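PDB 3VX6: E1 from Kluyveromyces marxianus, which acts as an E1-like enzyme that activates ATG8 and ATG12 for their conjugation in autophagy and cytoplasm-to-vacuole transport. Local coordinates for residues K104-L108 with I120-Y124. Coordinates in Å, arbitrary orientation, origin at the centre of the assembly. Numbering follows the deposited sequence.
Sequences KGQEL and IISFY
Residues 104-108 form one turn of helix 97-114, closed by Leu108 N to Lys104 O at 3.2 Å. Residues 120-124 run the other way, from a 3-10 conformation at Ile120 into an extended chain that continues as strand 123-130. The helix is part of the connection of a beta-alpha-beta crossover between the parallel neighbouring strands 78-86 and 123-130 in the ATG7 N-terminal region. The segments splay apart: CA atoms are 4.4 Å apart at Leu108 and Ile120, but 8.2 Å at Lys104 and Tyr124.

Leu108 (chi1 m, chi2 t) points toward the chain entering the strand. Its CD1 lies 3.5 Å from Ile120 O, and its CD2 lies 4.1 Å from Ser122 CB and 3.4 Å from Tyr124 OH. Ile120 O accepts a hydrogen bond from Asn217, and Ser122 OG hydrogen-bonds to Lys80 O. Ile121 and Phe123 point away from the helix.

Tyr124 (chi1 m) extends toward the helix. Leu108 CD1 sits at the ring edge, 4.1 Å from Tyr124 CE2. The Lys104 chain bends over one face, then leads away to a weakly hydrogen-bonded salt bridge, NZ to Glu107 OE1 at 3.2 Å. Lys104 CG makes a CH-pi contact 3.4 Å from the Tyr124 ring centroid, 12° off the ring normal.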
ATOM      1  N   LYS A 104      -1.703 -12.291   1.574  1.00 43.37           N
ATOM      2  CA  LYS A 104      -0.954 -11.210   0.958  1.00 43.08           C
ATOM      3  C   LYS A 104      -0.309 -10.436   2.089  1.00 43.32           C
ATOM      4  O   LYS A 104       0.806  -9.934   1.955  1.00 45.07           O
ATOM      5  CB  LYS A 104      -1.879 -10.308   0.135  1.00 42.08           C
ATOM      6  CG  LYS A 104      -2.014 -10.722  -1.331  1.00 40.78           C
ATOM      7  CD  LYS A 104      -2.435 -12.163  -1.479  1.00 42.06           C
ATOM      8  CE  LYS A 104      -1.388 -12.973  -2.232  1.00 45.60           C
ATOM      9  NZ  LYS A 104      -1.619 -14.466  -2.137  1.00 44.83           N
ATOM     10  N   GLY A 105      -1.010 -10.383   3.216  1.00 42.02           N
ATOM     11  CA  GLY A 105      -0.504  -9.680   4.378  1.00 42.04           C
ATOM     12  C   GLY A 105       0.711 -10.326   5.019  1.00 42.55           C
ATOM     13  O   GLY A 105       1.632  -9.627   5.435  1.00 43.05           O
ATOM     14  N   GLN A 106       0.714 -11.652   5.111  1.00 42.93           N
ATOM     15  CA  GLN A 106       1.830 -12.375   5.706  1.00 43.99           C
ATOM     16  C   GLN A 106       3.071 -12.285   4.838  1.00 44.41           C
ATOM     17  O   GLN A 106       4.196 -12.343   5.345  1.00 45.76           O
ATOM     18  CB  GLN A 106       1.469 -13.849   5.911  1.00 44.78           C
ATOM     19  CG  GLN A 106       0.357 -14.057   6.917  1.00 50.39           C
ATOM     20  CD  GLN A 106      -0.108 -15.506   7.007  1.00 53.05           C
ATOM     21  OE1 GLN A 106      -0.401 -16.142   5.992  1.00 51.86           O
ATOM     22  NE2 GLN A 106      -0.198 -16.026   8.231  1.00 55.16           N
ATOM     23  N   GLU A 107       2.865 -12.148   3.532  1.00 42.94           N
ATOM     24  CA  GLU A 107       3.966 -12.071   2.586  1.00 42.83           C
ATOM     25  C   GLU A 107       4.660 -10.728   2.707  1.00 42.16           C
ATOM     26  O   GLU A 107       5.879 -10.642   2.652  1.00 42.35           O
ATOM     27  CB  GLU A 107       3.454 -12.260   1.159  1.00 43.26           C
ATOM     28  CG  GLU A 107       2.705 -13.559   0.936  1.00 44.89           C
ATOM     29  CD  GLU A 107       1.932 -13.575  -0.382  1.00 47.73           C
ATOM     30  OE1 GLU A 107       1.244 -14.587  -0.637  1.00 47.69           O
ATOM     31  OE2 GLU A 107       2.004 -12.581  -1.157  1.00 48.25           O
ATOM     32  N   LEU A 108       3.879  -9.671   2.859  1.00 41.46           N
ATOM     33  CA  LEU A 108       4.461  -8.352   2.996  1.00 40.02           C
ATOM     34  C   LEU A 108       5.247  -8.338   4.304  1.00 40.95           C
ATOM     35  O   LEU A 108       6.341  -7.781   4.372  1.00 43.44           O
ATOM     36  CB  LEU A 108       3.359  -7.290   2.983  1.00 36.47           C
ATOM     37  CG  LEU A 108       2.572  -7.252   1.666  1.00 33.67           C
ATOM     38  CD1 LEU A 108       1.324  -6.442   1.840  1.00 30.97           C
ATOM     39  CD2 LEU A 108       3.427  -6.693   0.553  1.00 32.00           C
ATOM     40  N   ILE A 120       6.832  -3.765   2.106  1.00 40.86           N
ATOM     41  CA  ILE A 120       5.608  -4.078   2.834  1.00 40.80           C
ATOM     42  C   ILE A 120       4.404  -3.375   2.225  1.00 41.03           C
ATOM     43  O   ILE A 120       3.259  -3.670   2.576  1.00 40.63           O
ATOM     44  CB  ILE A 120       5.711  -3.666   4.296  1.00 40.05           C
ATOM     45  CG1 ILE A 120       5.784  -2.142   4.385  1.00 39.66           C
ATOM     46  CG2 ILE A 120       6.915  -4.338   4.928  1.00 40.51           C
ATOM     47  CD1 ILE A 120       6.035  -1.621   5.748  1.00 40.74           C
ATOM     48  N   ILE A 121       4.672  -2.451   1.307  1.00 41.76           N
ATOM     49  CA  ILE A 121       3.618  -1.692   0.648  1.00 42.83           C
ATOM     50  C   ILE A 121       3.332  -2.181  -0.753  1.00 40.89           C
ATOM     51  O   ILE A 121       4.226  -2.249  -1.588  1.00 42.78           O
ATOM     52  CB  ILE A 121       3.972  -0.190   0.556  1.00 44.98           C
ATOM     53  CG1 ILE A 121       3.901   0.438   1.946  1.00 45.17           C
ATOM     54  CG2 ILE A 121       3.024   0.517  -0.422  1.00 43.72           C
ATOM     55  CD1 ILE A 121       4.183   1.907   1.950  1.00 46.50           C
ATOM     56  N   SER A 122       2.072  -2.509  -1.001  1.00 38.89           N
ATOM     57  CA  SER A 122       1.651  -2.973  -2.308  1.00 37.97           C
ATOM     58  C   SER A 122       0.130  -2.949  -2.423  1.00 38.45           C
ATOM     59  O   SER A 122      -0.578  -2.710  -1.453  1.00 39.44           O
ATOM     60  CB  SER A 122       2.161  -4.388  -2.542  1.00 35.84           C
ATOM     61  OG  SER A 122       1.953  -4.772  -3.881  1.00 36.70           O
ATOM     62  N   PHE A 123      -0.377  -3.158  -3.624  1.00 39.30           N
ATOM     63  CA  PHE A 123      -1.812  -3.213  -3.786  1.00 39.75           C
ATOM     64  C   PHE A 123      -2.122  -4.429  -4.624  1.00 39.25           C
ATOM     65  O   PHE A 123      -1.356  -4.808  -5.506  1.00 38.55           O
ATOM     66  CB  PHE A 123      -2.377  -1.953  -4.430  1.00 40.27           C
ATOM     67  CG  PHE A 123      -1.947  -1.737  -5.838  1.00 40.96           C
ATOM     68  CD1 PHE A 123      -0.679  -1.249  -6.123  1.00 40.49           C
ATOM     69  CD2 PHE A 123      -2.842  -1.946  -6.884  1.00 41.71           C
ATOM     70  CE1 PHE A 123      -0.309  -0.962  -7.433  1.00 42.27           C
ATOM     71  CE2 PHE A 123      -2.487  -1.663  -8.195  1.00 42.06           C
ATOM     72  CZ  PHE A 123      -1.221  -1.169  -8.474  1.00 42.84           C
ATOM     73  N   TYR A 124      -3.249  -5.043  -4.305  1.00 38.93           N
ATOM     74  CA  TYR A 124      -3.718  -6.244  -4.956  1.00 37.93           C
ATOM     75  C   TYR A 124      -5.154  -5.993  -5.400  1.00 38.18           C
ATOM     76  O   TYR A 124      -5.962  -5.396  -4.678  1.00 38.41           O
ATOM     77  CB  TYR A 124      -3.665  -7.401  -3.961  1.00 38.61           C
ATOM     78  CG  TYR A 124      -2.284  -7.637  -3.382  1.00 42.06           C
ATOM     79  CD1 TYR A 124      -1.417  -8.569  -3.960  1.00 41.05           C
ATOM     80  CD2 TYR A 124      -1.835  -6.915  -2.262  1.00 40.42           C
ATOM     81  CE1 TYR A 124      -0.139  -8.785  -3.439  1.00 43.30           C
ATOM     82  CE2 TYR A 124      -0.550  -7.120  -1.734  1.00 41.51           C
ATOM     83  CZ  TYR A 124       0.292  -8.063  -2.330  1.00 44.24           C
ATOM     84  OH  TYR A 124       1.558  -8.309  -1.832  1.00 45.65           O
TER